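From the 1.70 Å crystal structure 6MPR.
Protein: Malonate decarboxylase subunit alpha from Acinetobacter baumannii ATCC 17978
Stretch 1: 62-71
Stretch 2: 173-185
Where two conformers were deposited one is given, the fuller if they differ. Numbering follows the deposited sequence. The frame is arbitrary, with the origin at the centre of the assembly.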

# COMPACT_ATOMS: atom_id res chain seq x y z
N VAL A 62 9.24 20.12 -3.22
CA VAL A 62 10.28 19.86 -2.23
C VAL A 62 9.63 19.00 -1.16
O VAL A 62 8.74 19.47 -0.45
N VAL A 63 10.08 17.75 -1.05
CA VAL A 63 9.71 16.91 0.08
C VAL A 63 10.60 17.30 1.26
O VAL A 63 11.83 17.33 1.13
N LEU A 64 9.99 17.55 2.41
CA LEU A 64 10.71 17.97 3.61
C LEU A 64 10.23 17.09 4.75
O LEU A 64 9.02 17.01 5.00
N GLU A 65 11.16 16.40 5.41
CA GLU A 65 10.82 15.58 6.57
C GLU A 65 10.78 16.45 7.82
O GLU A 65 11.77 17.13 8.13
N GLY A 66 9.64 16.49 8.51
CA GLY A 66 8.38 16.08 7.94
C GLY A 66 7.89 14.65 8.08
O GLY A 66 6.81 14.31 7.56
N ASN A 67 8.65 13.77 8.72
CA ASN A 67 8.12 12.48 9.13
C ASN A 67 7.17 12.69 10.30
O ASN A 67 7.14 13.75 10.92
N ASN A 68 6.42 11.65 10.65
CA ASN A 68 5.56 11.79 11.82
C ASN A 68 6.37 12.05 13.07
O ASN A 68 5.96 12.85 13.93
N GLN A 69 7.55 11.43 13.21
CA GLN A 69 8.39 11.60 14.38
C GLN A 69 9.69 12.33 14.03
O GLN A 69 9.89 13.47 14.44
N LYS A 70 10.58 11.70 13.27
CA LYS A 70 11.87 12.31 12.92
C LYS A 70 11.68 13.56 12.08
O LYS A 70 10.95 13.54 11.09
N GLN A 71 12.35 14.65 12.46
CA GLN A 71 12.31 15.92 11.73
C GLN A 71 13.71 16.28 11.27
O GLN A 71 14.65 16.33 12.08
N TYR A 173 22.82 5.73 7.38
CA TYR A 173 22.22 4.90 8.42
C TYR A 173 21.06 5.68 9.05
O TYR A 173 21.29 6.76 9.60
N THR A 174 19.83 5.16 8.91
CA THR A 174 18.66 5.78 9.54
C THR A 174 18.12 4.99 10.73
O THR A 174 17.40 5.56 11.56
N GLY A 175 18.41 3.69 10.82
CA GLY A 175 18.22 2.93 12.04
C GLY A 175 16.77 2.83 12.51
O GLY A 175 15.84 2.69 11.71
N PRO A 176 16.57 2.91 13.83
CA PRO A 176 15.19 2.84 14.36
C PRO A 176 14.28 3.92 13.80
O PRO A 176 13.07 3.71 13.75
N SER A 177 14.82 5.05 13.34
CA SER A 177 13.99 6.13 12.83
C SER A 177 13.99 6.20 11.31
O SER A 177 13.87 7.29 10.73
N THR A 178 14.13 5.04 10.65
CA THR A 178 14.02 4.97 9.20
C THR A 178 12.71 5.59 8.71
O THR A 178 12.70 6.43 7.81
N GLU A 179 11.58 5.20 9.33
CA GLU A 179 10.28 5.82 9.07
C GLU A 179 9.96 5.94 7.58
O GLU A 179 9.96 4.92 6.87
N ASP A 180 9.68 7.17 7.11
CA ASP A 180 9.27 7.42 5.73
C ASP A 180 10.44 7.50 4.76
O ASP A 180 10.20 7.50 3.55
N SER A 181 11.67 7.60 5.24
CA SER A 181 12.75 8.07 4.37
C SER A 181 12.92 7.24 3.09
O SER A 181 13.06 7.85 2.01
N PRO A 182 12.91 5.90 3.12
CA PRO A 182 13.10 5.17 1.85
C PRO A 182 12.01 5.45 0.83
O PRO A 182 12.28 5.51 -0.37
N ALA A 183 10.77 5.64 1.29
CA ALA A 183 9.66 5.88 0.37
C ALA A 183 9.73 7.28 -0.22
O ALA A 183 9.26 7.50 -1.34
N LEU A 184 10.28 8.25 0.53
CA LEU A 184 10.38 9.62 0.04
C LEU A 184 11.57 9.80 -0.89
O LEU A 184 11.51 10.60 -1.83
N ILE A 185 12.69 9.12 -0.60
CA ILE A 185 13.91 9.36 -1.36
C ILE A 185 13.89 8.67 -2.71
O ILE A 185 14.30 9.26 -3.71

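The carboxylate of E179 turns into the loop of stretch 1 and accepts hydrogen bonds from two successive backbone amides. OE1 of E179 accepts from N of Q69 at 3.0 Å, and OE2 of E179 accepts from N of K70 at 2.8 Å. E179 (chi1 m, chi2 t) stands at the second position of a type II' turn, T178 to S181, with positive phi. Its CB points toward stretch 1.

K70 reaches back the other way. Its chain runs t, t, p, t, and NZ of K70 donates to O of S177 at 2.7 Å and to OG of S181 at 2.9 Å. Water 2 links NZ of K70 (3.2 Å) to O of T174 (2.8 Å).

S181 (m) passes the chain on: its OG donates to OE2 of E65 at 2.7 Å. E65 is m, t, and its OE1 receives a weak bond from ND2 of N67 at 2.9 Å.

N67 (m) also points in. Its OD1 accepts a weak bond from N of D180 at 3.3 Å. OD1 of D180 lies 2.8 Å from OD1 of N67, but both atoms are acceptors, so no hydrogen bond joins them. Water 1 accepts a weak bond from N of N68 at 2.9 Å and donates to OD2 of D180 at 2.6 Å.

Beyond this polar group the contact is apolar. L184 (m, t) places CD1 3.6 Å from CG of E65 and 3.9 Å from CG1 of V63 (t).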

# COMPACT_ATOMS: atom_id res chain seq x y z
CB VAL A 62 10.83 21.16 -1.62
CG1 VAL A 62 11.87 20.85 -0.54
CG2 VAL A 62 11.41 22.04 -2.74
CB VAL A 63 9.90 15.43 -0.27
CG1 VAL A 63 9.75 14.54 0.97
CG2 VAL A 63 8.89 15.01 -1.36
CB LEU A 64 10.47 19.45 3.94
CG LEU A 64 11.00 19.97 5.28
CD1 LEU A 64 12.50 19.78 5.34
CD2 LEU A 64 10.65 21.44 5.46
CB GLU A 65 11.85 14.47 6.75
CG GLU A 65 11.85 13.40 5.65
CD GLU A 65 12.89 12.32 5.90
OE1 GLU A 65 13.59 12.38 6.93
OE2 GLU A 65 13.03 11.42 5.06
CB ASN A 67 9.22 11.51 9.61
CG ASN A 67 10.29 11.24 8.57
OD1 ASN A 67 10.10 10.42 7.67
ND2 ASN A 67 11.45 11.85 8.75
CB ASN A 68 4.67 10.57 12.02
CG ASN A 68 3.71 10.75 13.19
OD1 ASN A 68 2.65 11.39 13.05
ND2 ASN A 68 4.08 10.24 14.35
CB GLN A 69 8.67 10.24 15.02
CG GLN A 69 7.40 9.48 15.41
CD GLN A 69 7.64 7.98 15.48
OE1 GLN A 69 7.34 7.25 14.53
NE2 GLN A 69 8.16 7.51 16.60
CB LYS A 70 12.72 11.29 12.15
CG LYS A 70 13.94 11.87 11.46
CD LYS A 70 14.76 10.75 10.83
CE LYS A 70 14.12 10.22 9.56
NZ LYS A 70 14.87 9.06 8.96
CB GLN A 71 11.77 17.09 12.57
CG GLN A 71 10.44 16.82 13.30
CD GLN A 71 9.32 16.52 12.33
OE1 GLN A 71 9.17 17.21 11.30
NE2 GLN A 71 8.54 15.49 12.63
CB TYR A 173 23.25 4.51 9.47
CG TYR A 173 22.67 3.82 10.68
CD1 TYR A 173 21.99 2.62 10.54
CD2 TYR A 173 22.77 4.37 11.95
CE1 TYR A 173 21.44 1.98 11.64
CE2 TYR A 173 22.22 3.75 13.06
CZ TYR A 173 21.56 2.55 12.89
OH TYR A 173 21.00 1.91 13.98
CB THR A 174 17.54 5.96 8.50
OG1 THR A 174 17.27 4.72 7.83
CG2 THR A 174 17.93 6.98 7.45
CB PRO A 176 15.38 3.02 15.87
CG PRO A 176 16.81 2.56 16.12
CD PRO A 176 17.59 2.95 14.89
CB SER A 177 14.44 7.46 13.44
OG SER A 177 14.17 7.44 14.82
CB THR A 178 14.17 3.52 8.75
OG1 THR A 178 15.52 3.07 9.02
CG2 THR A 178 13.89 3.39 7.27
CB GLU A 179 10.20 7.21 9.73
CG GLU A 179 10.08 7.14 11.28
CD GLU A 179 9.86 8.52 11.93
OE1 GLU A 179 8.78 9.13 11.72
OE2 GLU A 179 10.77 8.98 12.65
CB ASP A 180 8.50 8.75 5.55
CG ASP A 180 7.52 9.07 6.69
OD1 ASP A 180 7.80 8.79 7.87
OD2 ASP A 180 6.47 9.68 6.39
CB SER A 181 14.06 8.15 5.18
OG SER A 181 13.91 9.12 6.19
CB PRO A 182 13.12 3.70 2.29
CG PRO A 182 13.41 3.73 3.75
CD PRO A 182 12.72 4.97 4.24
CB ALA A 183 8.31 5.70 1.08
CB LEU A 184 10.49 10.59 1.22
CG LEU A 184 9.39 10.57 2.28
CD1 LEU A 184 9.74 11.51 3.44
CD2 LEU A 184 8.03 10.91 1.67
CB ILE A 185 15.13 8.92 -0.52
CG1 ILE A 185 15.30 9.88 0.67
CG2 ILE A 185 16.39 8.89 -1.39
CD1 ILE A 185 16.36 9.42 1.67
O HOH W 1 5.08 10.31 8.51
O HOH W 2 17.17 8.32 11.04